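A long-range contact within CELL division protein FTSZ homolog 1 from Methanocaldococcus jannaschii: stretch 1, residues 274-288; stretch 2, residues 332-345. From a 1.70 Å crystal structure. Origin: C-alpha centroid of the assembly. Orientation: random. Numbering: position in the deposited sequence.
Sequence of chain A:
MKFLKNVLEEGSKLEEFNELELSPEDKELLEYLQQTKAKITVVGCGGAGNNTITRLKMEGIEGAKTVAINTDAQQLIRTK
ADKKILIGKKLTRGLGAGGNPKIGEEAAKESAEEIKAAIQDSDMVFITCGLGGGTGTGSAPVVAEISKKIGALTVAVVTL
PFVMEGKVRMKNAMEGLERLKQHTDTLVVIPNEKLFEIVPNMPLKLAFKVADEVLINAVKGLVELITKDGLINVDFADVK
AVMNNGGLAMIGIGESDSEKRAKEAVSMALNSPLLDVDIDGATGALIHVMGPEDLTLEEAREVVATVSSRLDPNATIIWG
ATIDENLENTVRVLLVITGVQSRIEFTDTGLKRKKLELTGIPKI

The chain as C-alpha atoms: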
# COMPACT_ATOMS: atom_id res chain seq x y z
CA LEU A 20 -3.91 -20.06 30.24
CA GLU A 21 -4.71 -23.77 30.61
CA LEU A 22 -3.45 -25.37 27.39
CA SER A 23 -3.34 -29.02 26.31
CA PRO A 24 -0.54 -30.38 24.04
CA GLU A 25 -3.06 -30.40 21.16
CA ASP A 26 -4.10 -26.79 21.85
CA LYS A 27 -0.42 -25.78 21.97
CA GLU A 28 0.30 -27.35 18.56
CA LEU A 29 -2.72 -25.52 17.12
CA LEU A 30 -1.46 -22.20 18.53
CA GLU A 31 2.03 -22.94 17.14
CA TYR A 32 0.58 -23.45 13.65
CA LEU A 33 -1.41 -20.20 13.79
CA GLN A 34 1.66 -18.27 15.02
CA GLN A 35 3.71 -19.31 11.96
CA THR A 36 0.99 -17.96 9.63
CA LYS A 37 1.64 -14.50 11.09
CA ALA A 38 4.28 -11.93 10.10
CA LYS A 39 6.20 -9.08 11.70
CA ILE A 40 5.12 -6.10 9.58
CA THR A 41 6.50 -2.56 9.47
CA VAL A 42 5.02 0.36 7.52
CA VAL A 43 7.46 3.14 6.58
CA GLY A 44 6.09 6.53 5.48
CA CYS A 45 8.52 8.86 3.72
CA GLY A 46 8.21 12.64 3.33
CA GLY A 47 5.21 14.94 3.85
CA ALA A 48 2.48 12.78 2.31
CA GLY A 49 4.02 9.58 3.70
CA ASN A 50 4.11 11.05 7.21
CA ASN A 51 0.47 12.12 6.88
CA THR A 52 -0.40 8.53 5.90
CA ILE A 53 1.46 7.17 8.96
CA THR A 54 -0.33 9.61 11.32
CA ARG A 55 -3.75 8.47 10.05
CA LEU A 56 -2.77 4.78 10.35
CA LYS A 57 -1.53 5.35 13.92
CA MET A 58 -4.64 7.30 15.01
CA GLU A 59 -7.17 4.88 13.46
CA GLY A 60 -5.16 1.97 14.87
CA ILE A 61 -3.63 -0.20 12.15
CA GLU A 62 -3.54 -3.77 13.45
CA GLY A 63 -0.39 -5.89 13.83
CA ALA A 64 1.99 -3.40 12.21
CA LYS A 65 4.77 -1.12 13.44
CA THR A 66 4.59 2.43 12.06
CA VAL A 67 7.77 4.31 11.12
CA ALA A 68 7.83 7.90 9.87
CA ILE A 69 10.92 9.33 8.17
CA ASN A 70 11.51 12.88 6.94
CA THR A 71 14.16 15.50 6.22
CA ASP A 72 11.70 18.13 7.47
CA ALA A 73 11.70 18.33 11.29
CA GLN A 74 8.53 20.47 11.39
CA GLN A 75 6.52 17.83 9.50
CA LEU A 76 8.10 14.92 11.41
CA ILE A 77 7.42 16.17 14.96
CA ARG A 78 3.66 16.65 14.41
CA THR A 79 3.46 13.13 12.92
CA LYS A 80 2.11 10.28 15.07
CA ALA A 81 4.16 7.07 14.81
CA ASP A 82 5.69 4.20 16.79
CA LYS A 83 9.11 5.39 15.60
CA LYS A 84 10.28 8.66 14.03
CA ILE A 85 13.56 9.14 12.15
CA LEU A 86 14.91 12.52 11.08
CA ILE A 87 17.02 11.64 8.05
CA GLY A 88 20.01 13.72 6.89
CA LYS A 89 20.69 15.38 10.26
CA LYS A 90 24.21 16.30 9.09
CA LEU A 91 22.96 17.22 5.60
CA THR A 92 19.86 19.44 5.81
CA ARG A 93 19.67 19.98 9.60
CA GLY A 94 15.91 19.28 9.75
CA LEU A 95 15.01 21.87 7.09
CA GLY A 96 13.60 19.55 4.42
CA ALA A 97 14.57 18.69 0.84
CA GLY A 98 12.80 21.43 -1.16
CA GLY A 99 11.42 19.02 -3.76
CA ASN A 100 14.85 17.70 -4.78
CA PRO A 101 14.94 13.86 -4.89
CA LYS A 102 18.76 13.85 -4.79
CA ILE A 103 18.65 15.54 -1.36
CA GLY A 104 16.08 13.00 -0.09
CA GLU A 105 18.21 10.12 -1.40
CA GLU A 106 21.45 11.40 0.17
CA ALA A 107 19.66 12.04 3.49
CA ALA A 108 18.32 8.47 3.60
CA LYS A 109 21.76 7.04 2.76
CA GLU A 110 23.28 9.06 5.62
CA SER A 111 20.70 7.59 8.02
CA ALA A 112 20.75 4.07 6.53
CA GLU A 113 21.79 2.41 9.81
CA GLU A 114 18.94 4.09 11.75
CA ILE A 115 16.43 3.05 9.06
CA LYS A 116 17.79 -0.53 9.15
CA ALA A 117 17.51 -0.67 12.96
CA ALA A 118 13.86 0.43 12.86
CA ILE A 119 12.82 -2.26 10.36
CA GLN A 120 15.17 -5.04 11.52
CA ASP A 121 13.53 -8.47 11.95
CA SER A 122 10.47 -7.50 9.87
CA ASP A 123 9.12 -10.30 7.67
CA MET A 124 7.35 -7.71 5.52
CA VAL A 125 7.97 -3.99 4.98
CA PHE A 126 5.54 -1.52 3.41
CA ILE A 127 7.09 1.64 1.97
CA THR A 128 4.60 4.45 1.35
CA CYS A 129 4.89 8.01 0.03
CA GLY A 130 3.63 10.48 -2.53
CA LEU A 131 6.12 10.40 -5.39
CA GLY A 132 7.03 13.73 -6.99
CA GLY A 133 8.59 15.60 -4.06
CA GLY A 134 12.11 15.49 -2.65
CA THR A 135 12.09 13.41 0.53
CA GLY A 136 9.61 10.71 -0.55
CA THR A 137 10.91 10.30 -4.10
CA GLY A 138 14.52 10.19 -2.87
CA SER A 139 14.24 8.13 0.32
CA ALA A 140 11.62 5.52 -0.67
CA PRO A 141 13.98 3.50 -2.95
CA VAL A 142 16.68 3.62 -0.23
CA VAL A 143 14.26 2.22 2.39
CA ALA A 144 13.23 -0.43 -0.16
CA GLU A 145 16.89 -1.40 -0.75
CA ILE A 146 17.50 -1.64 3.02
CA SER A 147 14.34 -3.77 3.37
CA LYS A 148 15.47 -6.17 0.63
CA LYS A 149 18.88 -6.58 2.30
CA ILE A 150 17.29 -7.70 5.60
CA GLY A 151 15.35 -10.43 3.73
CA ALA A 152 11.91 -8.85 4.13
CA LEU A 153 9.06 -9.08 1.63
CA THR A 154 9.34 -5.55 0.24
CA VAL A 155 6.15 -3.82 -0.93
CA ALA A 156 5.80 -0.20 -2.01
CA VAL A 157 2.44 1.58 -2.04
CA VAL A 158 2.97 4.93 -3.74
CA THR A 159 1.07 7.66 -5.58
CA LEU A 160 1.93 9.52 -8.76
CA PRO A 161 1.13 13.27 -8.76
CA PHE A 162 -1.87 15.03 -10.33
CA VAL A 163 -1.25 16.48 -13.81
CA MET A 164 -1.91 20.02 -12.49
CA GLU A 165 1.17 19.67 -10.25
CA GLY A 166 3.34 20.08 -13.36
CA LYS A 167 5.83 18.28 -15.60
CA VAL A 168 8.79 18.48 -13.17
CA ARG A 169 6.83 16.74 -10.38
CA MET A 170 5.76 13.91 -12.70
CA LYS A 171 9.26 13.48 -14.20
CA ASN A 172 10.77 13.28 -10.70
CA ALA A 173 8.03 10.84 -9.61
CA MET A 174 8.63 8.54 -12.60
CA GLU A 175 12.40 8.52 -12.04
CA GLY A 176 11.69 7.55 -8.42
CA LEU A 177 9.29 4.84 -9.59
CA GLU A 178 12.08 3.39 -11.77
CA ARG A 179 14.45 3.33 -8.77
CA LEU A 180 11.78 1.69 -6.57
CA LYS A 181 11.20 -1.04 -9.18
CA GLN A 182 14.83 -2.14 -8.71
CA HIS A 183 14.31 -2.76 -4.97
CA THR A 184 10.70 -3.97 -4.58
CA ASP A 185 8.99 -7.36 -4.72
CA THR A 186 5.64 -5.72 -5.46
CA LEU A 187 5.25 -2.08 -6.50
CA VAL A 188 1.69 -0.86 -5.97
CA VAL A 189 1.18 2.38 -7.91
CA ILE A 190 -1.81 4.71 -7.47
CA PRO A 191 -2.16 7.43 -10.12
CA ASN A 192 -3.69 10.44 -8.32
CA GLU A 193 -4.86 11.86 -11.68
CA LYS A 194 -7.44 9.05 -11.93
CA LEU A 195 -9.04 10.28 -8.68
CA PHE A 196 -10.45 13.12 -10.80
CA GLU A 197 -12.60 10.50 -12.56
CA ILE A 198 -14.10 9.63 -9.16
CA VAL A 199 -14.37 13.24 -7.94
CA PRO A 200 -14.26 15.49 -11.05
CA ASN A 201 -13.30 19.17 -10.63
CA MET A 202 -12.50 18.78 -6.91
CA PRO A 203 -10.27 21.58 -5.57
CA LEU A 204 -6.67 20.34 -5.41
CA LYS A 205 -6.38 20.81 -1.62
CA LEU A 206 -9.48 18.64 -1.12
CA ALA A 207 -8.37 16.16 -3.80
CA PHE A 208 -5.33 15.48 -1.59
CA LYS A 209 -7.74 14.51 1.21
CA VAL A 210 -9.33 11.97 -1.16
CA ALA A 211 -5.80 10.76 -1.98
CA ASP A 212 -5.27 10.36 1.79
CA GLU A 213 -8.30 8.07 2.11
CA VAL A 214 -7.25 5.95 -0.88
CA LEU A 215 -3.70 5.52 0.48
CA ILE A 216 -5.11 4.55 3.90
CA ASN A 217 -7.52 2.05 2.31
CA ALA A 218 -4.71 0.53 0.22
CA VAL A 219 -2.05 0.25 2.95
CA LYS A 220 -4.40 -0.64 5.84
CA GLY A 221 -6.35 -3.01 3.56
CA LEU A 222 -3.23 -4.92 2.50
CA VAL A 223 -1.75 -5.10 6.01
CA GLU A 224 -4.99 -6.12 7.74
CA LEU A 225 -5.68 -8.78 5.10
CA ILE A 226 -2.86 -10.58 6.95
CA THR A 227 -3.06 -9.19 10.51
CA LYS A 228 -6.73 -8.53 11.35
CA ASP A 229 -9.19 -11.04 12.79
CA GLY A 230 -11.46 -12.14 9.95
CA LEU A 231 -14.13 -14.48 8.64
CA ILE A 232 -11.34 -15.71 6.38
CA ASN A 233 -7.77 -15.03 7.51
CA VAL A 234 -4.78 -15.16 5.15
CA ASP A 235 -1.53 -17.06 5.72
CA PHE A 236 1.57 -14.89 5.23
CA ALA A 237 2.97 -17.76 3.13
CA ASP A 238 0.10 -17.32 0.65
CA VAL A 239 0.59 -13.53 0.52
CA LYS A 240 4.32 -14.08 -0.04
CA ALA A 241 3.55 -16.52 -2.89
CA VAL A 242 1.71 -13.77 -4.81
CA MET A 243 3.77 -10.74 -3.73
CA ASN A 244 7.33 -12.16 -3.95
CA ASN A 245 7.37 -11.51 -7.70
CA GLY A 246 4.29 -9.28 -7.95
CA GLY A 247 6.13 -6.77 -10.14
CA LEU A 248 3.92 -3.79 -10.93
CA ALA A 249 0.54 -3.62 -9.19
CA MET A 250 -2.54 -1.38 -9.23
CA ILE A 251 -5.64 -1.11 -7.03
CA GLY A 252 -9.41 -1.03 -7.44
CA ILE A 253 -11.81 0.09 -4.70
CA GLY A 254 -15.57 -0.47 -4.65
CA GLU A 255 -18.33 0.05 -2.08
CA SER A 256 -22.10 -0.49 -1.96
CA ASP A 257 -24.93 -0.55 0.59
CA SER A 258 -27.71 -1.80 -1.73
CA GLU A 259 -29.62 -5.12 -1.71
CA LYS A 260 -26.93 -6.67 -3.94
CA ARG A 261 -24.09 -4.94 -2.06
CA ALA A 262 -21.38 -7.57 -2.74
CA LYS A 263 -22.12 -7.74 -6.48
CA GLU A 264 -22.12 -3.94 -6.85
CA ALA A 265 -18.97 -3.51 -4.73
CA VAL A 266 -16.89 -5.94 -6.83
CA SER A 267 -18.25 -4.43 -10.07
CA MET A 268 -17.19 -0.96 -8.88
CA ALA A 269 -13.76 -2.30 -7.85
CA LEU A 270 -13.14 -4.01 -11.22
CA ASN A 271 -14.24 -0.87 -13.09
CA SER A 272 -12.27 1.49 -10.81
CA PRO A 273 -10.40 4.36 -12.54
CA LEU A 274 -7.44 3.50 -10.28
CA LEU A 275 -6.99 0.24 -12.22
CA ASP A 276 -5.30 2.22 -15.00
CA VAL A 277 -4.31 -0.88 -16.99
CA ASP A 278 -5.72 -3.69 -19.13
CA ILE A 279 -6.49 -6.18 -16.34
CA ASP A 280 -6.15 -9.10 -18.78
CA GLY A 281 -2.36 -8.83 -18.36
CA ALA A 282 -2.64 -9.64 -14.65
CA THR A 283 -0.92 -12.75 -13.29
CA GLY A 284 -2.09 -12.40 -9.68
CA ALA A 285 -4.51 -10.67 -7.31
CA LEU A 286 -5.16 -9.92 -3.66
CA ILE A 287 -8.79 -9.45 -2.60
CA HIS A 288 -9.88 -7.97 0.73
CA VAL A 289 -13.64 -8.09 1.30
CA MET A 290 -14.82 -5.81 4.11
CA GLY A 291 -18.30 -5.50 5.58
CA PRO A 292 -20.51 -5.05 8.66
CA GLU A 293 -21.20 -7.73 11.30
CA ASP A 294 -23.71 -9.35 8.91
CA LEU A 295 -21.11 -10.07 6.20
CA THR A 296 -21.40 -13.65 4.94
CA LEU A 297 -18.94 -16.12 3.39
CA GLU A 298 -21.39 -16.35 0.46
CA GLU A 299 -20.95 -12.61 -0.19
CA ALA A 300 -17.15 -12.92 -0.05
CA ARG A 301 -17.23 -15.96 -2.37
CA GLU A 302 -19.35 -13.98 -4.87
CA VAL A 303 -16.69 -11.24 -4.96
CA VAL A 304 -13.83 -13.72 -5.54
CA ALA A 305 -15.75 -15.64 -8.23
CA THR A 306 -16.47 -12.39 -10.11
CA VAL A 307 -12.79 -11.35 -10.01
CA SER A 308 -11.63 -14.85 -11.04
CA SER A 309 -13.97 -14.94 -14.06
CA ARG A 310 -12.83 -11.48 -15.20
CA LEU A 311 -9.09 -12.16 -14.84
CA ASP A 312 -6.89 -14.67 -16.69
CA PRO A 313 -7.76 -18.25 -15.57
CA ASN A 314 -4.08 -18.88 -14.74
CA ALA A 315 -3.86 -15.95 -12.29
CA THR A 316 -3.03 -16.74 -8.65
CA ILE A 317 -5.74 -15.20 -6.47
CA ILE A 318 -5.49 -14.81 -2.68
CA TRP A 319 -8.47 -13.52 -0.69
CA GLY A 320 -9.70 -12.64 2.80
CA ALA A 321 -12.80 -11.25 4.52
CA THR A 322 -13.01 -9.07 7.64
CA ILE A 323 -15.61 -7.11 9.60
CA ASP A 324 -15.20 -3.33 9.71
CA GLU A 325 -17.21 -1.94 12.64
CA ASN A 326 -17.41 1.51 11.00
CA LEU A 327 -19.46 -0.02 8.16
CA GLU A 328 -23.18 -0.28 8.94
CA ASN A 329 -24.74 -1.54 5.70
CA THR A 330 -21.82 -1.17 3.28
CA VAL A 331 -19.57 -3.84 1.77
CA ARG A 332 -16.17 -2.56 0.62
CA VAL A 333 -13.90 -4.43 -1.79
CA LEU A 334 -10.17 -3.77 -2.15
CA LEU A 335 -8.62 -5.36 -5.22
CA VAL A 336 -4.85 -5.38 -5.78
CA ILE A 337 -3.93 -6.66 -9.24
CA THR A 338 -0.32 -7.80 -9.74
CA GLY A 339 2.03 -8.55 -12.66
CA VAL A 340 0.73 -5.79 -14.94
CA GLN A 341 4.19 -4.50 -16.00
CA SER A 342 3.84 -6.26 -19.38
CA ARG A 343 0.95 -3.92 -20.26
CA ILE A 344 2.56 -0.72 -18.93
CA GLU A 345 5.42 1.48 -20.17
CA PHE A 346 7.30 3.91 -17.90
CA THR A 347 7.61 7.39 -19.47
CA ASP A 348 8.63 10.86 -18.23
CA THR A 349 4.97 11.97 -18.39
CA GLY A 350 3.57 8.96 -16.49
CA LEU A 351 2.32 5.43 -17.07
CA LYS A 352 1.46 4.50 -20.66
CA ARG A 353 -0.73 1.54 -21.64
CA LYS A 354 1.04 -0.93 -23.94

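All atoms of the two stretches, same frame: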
# COMPACT_ATOMS: atom_id res chain seq x y z
N LEU A 274 -8.77 3.75 -10.83
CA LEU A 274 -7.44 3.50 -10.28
C LEU A 274 -6.75 2.28 -10.89
O LEU A 274 -5.52 2.18 -10.86
CB LEU A 274 -7.50 3.38 -8.75
CG LEU A 274 -8.00 4.61 -7.97
CD1 LEU A 274 -8.19 4.28 -6.50
CD2 LEU A 274 -7.05 5.80 -8.14
N LEU A 275 -7.54 1.35 -11.43
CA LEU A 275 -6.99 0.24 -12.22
C LEU A 275 -6.69 0.73 -13.63
O LEU A 275 -7.36 0.35 -14.60
CB LEU A 275 -7.96 -0.95 -12.24
CG LEU A 275 -8.01 -1.89 -11.03
CD1 LEU A 275 -9.13 -2.91 -11.20
CD2 LEU A 275 -6.68 -2.59 -10.79
N ASP A 276 -5.66 1.57 -13.74
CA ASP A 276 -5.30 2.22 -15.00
C ASP A 276 -4.43 1.31 -15.87
O ASP A 276 -3.29 1.64 -16.21
CB ASP A 276 -4.58 3.55 -14.70
CG ASP A 276 -4.55 4.49 -15.90
OD1 ASP A 276 -3.79 5.48 -15.85
OD2 ASP A 276 -5.27 4.24 -16.89
N VAL A 277 -5.00 0.15 -16.21
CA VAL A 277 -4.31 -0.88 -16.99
C VAL A 277 -5.33 -1.87 -17.55
O VAL A 277 -6.43 -2.01 -17.02
CB VAL A 277 -3.23 -1.63 -16.13
CG1 VAL A 277 -3.88 -2.45 -15.01
CG2 VAL A 277 -2.33 -2.51 -17.00
N ASP A 278 -4.96 -2.55 -18.64
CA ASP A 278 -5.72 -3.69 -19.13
C ASP A 278 -5.51 -4.85 -18.14
O ASP A 278 -4.42 -5.40 -18.05
CB ASP A 278 -5.26 -4.08 -20.54
CG ASP A 278 -6.13 -5.16 -21.18
OD1 ASP A 278 -7.21 -5.48 -20.64
OD2 ASP A 278 -5.73 -5.68 -22.24
N ILE A 279 -6.57 -5.18 -17.41
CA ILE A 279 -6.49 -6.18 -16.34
C ILE A 279 -6.35 -7.63 -16.84
O ILE A 279 -6.22 -8.56 -16.04
CB ILE A 279 -7.67 -6.06 -15.33
CG1 ILE A 279 -9.02 -6.13 -16.05
CG2 ILE A 279 -7.53 -4.78 -14.50
CD1 ILE A 279 -10.22 -6.24 -15.12
N ASP A 280 -6.38 -7.80 -18.16
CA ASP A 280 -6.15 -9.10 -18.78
C ASP A 280 -4.69 -9.54 -18.69
O ASP A 280 -4.38 -10.73 -18.78
CB ASP A 280 -6.60 -9.09 -20.25
CG ASP A 280 -8.11 -8.92 -20.40
OD1 ASP A 280 -8.53 -8.14 -21.28
OD2 ASP A 280 -8.87 -9.57 -19.64
N GLY A 281 -3.79 -8.56 -18.50
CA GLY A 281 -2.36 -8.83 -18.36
C GLY A 281 -1.93 -9.20 -16.95
O GLY A 281 -0.74 -9.40 -16.70
N ALA A 282 -2.90 -9.29 -16.04
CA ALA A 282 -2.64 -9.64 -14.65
C ALA A 282 -2.30 -11.11 -14.48
O ALA A 282 -2.90 -11.98 -15.12
CB ALA A 282 -3.84 -9.28 -13.79
N THR A 283 -1.34 -11.39 -13.60
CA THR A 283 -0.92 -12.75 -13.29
C THR A 283 -1.25 -13.14 -11.85
O THR A 283 -1.10 -14.30 -11.46
CB THR A 283 0.60 -12.96 -13.54
OG1 THR A 283 1.35 -11.99 -12.79
CG2 THR A 283 0.93 -12.81 -15.03
N GLY A 284 -1.72 -12.17 -11.07
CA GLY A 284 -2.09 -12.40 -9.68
C GLY A 284 -3.01 -11.33 -9.13
O GLY A 284 -3.17 -10.26 -9.73
N ALA A 285 -3.60 -11.61 -7.97
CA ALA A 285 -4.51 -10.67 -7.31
C ALA A 285 -4.65 -10.93 -5.82
O ALA A 285 -4.63 -12.08 -5.38
CB ALA A 285 -5.89 -10.71 -7.98
N LEU A 286 -4.77 -9.85 -5.06
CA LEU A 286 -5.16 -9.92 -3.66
C LEU A 286 -6.53 -9.27 -3.51
O LEU A 286 -6.77 -8.19 -4.05
CB LEU A 286 -4.14 -9.23 -2.75
CG LEU A 286 -2.71 -9.78 -2.70
CD1 LEU A 286 -1.82 -9.07 -3.71
CD2 LEU A 286 -2.14 -9.65 -1.30
N ILE A 287 -7.44 -9.95 -2.81
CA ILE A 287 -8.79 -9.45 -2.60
C ILE A 287 -9.09 -9.36 -1.11
O ILE A 287 -9.01 -10.36 -0.39
CB ILE A 287 -9.86 -10.35 -3.27
CG1 ILE A 287 -9.54 -10.59 -4.75
CG2 ILE A 287 -11.26 -9.74 -3.12
CD1 ILE A 287 -10.41 -11.64 -5.41
N HIS A 288 -9.43 -8.16 -0.65
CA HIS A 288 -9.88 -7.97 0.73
C HIS A 288 -11.33 -7.51 0.72
O HIS A 288 -11.65 -6.39 0.30
CB HIS A 288 -9.00 -6.95 1.46
CG HIS A 288 -9.20 -6.94 2.95
ND1 HIS A 288 -8.27 -6.40 3.81
CD2 HIS A 288 -10.20 -7.41 3.72
CE1 HIS A 288 -8.70 -6.53 5.06
NE2 HIS A 288 -9.87 -7.14 5.03
N ARG A 332 -17.28 -3.17 1.35
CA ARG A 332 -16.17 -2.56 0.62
C ARG A 332 -15.23 -3.64 0.09
O ARG A 332 -14.90 -4.59 0.80
CB ARG A 332 -15.41 -1.59 1.53
CG ARG A 332 -14.34 -0.76 0.83
CD ARG A 332 -13.59 0.14 1.81
NE ARG A 332 -14.44 1.22 2.33
CZ ARG A 332 -14.08 2.06 3.30
NH1 ARG A 332 -12.89 1.97 3.87
NH2 ARG A 332 -14.93 3.00 3.69
N VAL A 333 -14.82 -3.49 -1.17
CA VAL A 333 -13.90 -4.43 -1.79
C VAL A 333 -12.61 -3.72 -2.21
O VAL A 333 -12.65 -2.76 -2.98
CB VAL A 333 -14.54 -5.15 -3.01
CG1 VAL A 333 -13.51 -5.99 -3.77
CG2 VAL A 333 -15.70 -6.04 -2.56
N LEU A 334 -11.49 -4.20 -1.68
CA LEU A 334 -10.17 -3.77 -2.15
C LEU A 334 -9.58 -4.85 -3.04
O LEU A 334 -9.43 -6.01 -2.63
CB LEU A 334 -9.23 -3.46 -0.98
CG LEU A 334 -7.76 -3.20 -1.35
CD1 LEU A 334 -7.58 -1.88 -2.11
CD2 LEU A 334 -6.87 -3.22 -0.12
N LEU A 335 -9.24 -4.46 -4.27
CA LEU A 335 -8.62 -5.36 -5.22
C LEU A 335 -7.22 -4.84 -5.56
O LEU A 335 -7.06 -3.68 -5.94
CB LEU A 335 -9.48 -5.45 -6.49
CG LEU A 335 -9.04 -6.35 -7.64
CD1 LEU A 335 -9.08 -7.82 -7.25
CD2 LEU A 335 -9.91 -6.10 -8.86
N VAL A 336 -6.22 -5.70 -5.39
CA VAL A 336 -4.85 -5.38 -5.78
C VAL A 336 -4.41 -6.36 -6.86
O VAL A 336 -4.22 -7.55 -6.59
CB VAL A 336 -3.87 -5.40 -4.57
CG1 VAL A 336 -2.46 -5.05 -5.02
CG2 VAL A 336 -4.34 -4.43 -3.49
N ILE A 337 -4.26 -5.85 -8.07
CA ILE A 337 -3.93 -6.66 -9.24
C ILE A 337 -2.43 -6.58 -9.52
O ILE A 337 -1.88 -5.49 -9.65
CB ILE A 337 -4.74 -6.16 -10.48
CG1 ILE A 337 -6.25 -6.35 -10.27
CG2 ILE A 337 -4.26 -6.83 -11.76
CD1 ILE A 337 -6.72 -7.80 -10.21
N THR A 338 -1.78 -7.74 -9.61
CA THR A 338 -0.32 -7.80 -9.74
C THR A 338 0.15 -8.33 -11.10
O THR A 338 -0.62 -8.96 -11.84
CB THR A 338 0.33 -8.66 -8.62
OG1 THR A 338 -0.10 -10.02 -8.74
CG2 THR A 338 -0.04 -8.13 -7.24
N GLY A 339 1.41 -8.06 -11.43
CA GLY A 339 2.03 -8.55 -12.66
C GLY A 339 1.59 -7.84 -13.92
O GLY A 339 1.56 -8.45 -14.99
N VAL A 340 1.25 -6.56 -13.80
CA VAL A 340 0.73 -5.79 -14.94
C VAL A 340 1.80 -4.99 -15.70
O VAL A 340 1.47 -4.19 -16.58
CB VAL A 340 -0.45 -4.85 -14.54
CG1 VAL A 340 -1.64 -5.66 -14.06
CG2 VAL A 340 -0.02 -3.83 -13.49
N GLN A 341 3.07 -5.22 -15.36
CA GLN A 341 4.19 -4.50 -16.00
C GLN A 341 4.32 -4.76 -17.50
O GLN A 341 4.88 -3.93 -18.23
CB GLN A 341 5.52 -4.78 -15.28
CG GLN A 341 5.98 -6.24 -15.29
CD GLN A 341 5.49 -7.03 -14.08
OE1 GLN A 341 4.60 -6.59 -13.35
NE2 GLN A 341 6.09 -8.20 -13.87
N SER A 342 3.80 -5.89 -17.96
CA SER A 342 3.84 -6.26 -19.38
C SER A 342 2.88 -5.42 -20.23
O SER A 342 3.01 -5.38 -21.46
CB SER A 342 3.55 -7.75 -19.56
OG SER A 342 2.27 -8.09 -19.06
N ARG A 343 1.93 -4.76 -19.57
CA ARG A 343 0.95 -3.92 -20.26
C ARG A 343 1.15 -2.43 -19.98
O ARG A 343 0.32 -1.60 -20.36
CB ARG A 343 -0.48 -4.35 -19.87
CG ARG A 343 -0.81 -5.82 -20.14
CD ARG A 343 -1.02 -6.11 -21.62
NE ARG A 343 -1.26 -7.53 -21.87
CZ ARG A 343 -2.47 -8.09 -21.93
NH1 ARG A 343 -3.56 -7.36 -21.74
NH2 ARG A 343 -2.58 -9.39 -22.16
N ILE A 344 2.26 -2.10 -19.31
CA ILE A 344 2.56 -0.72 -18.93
C ILE A 344 3.98 -0.32 -19.34
O ILE A 344 4.92 -1.11 -19.20
CB ILE A 344 2.37 -0.50 -17.39
CG1 ILE A 344 0.89 -0.61 -16.99
CG2 ILE A 344 2.96 0.84 -16.93
CD1 ILE A 344 -0.04 0.47 -17.55
N GLU A 345 4.11 0.90 -19.85
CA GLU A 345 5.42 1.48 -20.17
C GLU A 345 5.67 2.72 -19.29
O GLU A 345 4.80 3.57 -19.14
CB GLU A 345 5.49 1.85 -21.65
CG GLU A 345 6.89 2.19 -22.15
CD GLU A 345 6.93 2.55 -23.63
OE1 GLU A 345 6.04 3.31 -24.09
OE2 GLU A 345 7.85 2.09 -24.33
O HOH W 1 -2.63 -1.69 -20.34

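What holds the two strands together? Residues 284-288 run antiparallel to 332-338, and the backbone supplies nearly all the polar pairing. Leu286 and Val336 satisfy each other twice: Leu286 N donates to Val336 O at 2.8 Å, and Val336 N to Leu286 O at 2.9 Å. The same closed ring recurs two residues along, where His288 N reaches Leu334 O at 2.9 Å and Leu334 N returns to His288 O at 3.0 Å. N-H...O angles of 165° to 173° show that these bonds are close to straight. In the non-hydrogen-bonded pair between them, CA-H groups also approach the carbonyls: Ile287 CA lies 3.5 Å from Leu334 O and Leu335 CA 3.6 Å from Leu286 O.

How does the ladder end near Gly284? Thr338 N still donates to Gly284 O at 2.9 Å, but the return bond, from Gly284 N to Thr338 O, is weak at 3.5 Å. The better donor to that carbonyl is the preceding amide, with Thr283 N 3.1 Å from Thr338 O, so one acceptor takes two successive NH groups. Space is tight here: a CB on Gly284 would clash with Thr338 OG1, and one on Gly339, whose positive phi itself favours glycine, would meet Thr283 OG1. Just beyond, Gly281 O and Gly339 O stand 3.0 Å apart; both are acceptors, so their closeness is no hydrogen bond.

Which polar groups pair outside the ladder? Asp278 OD2 forms a salt bridge with Arg343 NH1 at 2.8 Å, lying near the guanidinium plane at its edge. Gly281 N sits over one face of that group, 3.5 Å from Arg343 NH1, but these are two donors; the amide is satisfied instead within its own stretch, by Asp278 O at 3.3 Å. A water bridges the backbones, accepting from Asp278 N at 3.0 Å and donating to Arg343 O, also at 3.0 Å. Asp276 O is less fortunate: it is buried against Ile344 CD1, 3.7 Å away, with no polar partner in the model.

What fills the space around these bonds? Ala285, Ile287, Leu335 and Ile337 share one face of the sheet, where Ile287 CG1 packs 3.8 Å from Leu335 CD1 and Ala285 CB 3.8 Å from Ile337 CD1. Leu275 adds to this cluster, its CD2 lying 3.8 Å from Ile337 CG1. Ala282 fits especially closely, with CB 3.2 Å from Ile337 CG2. Nearer the salt bridge, Val277 points toward the second stretch and sets CG2 3.7 Å from Ile344 CG1 and 3.9 Å from Val340 CB.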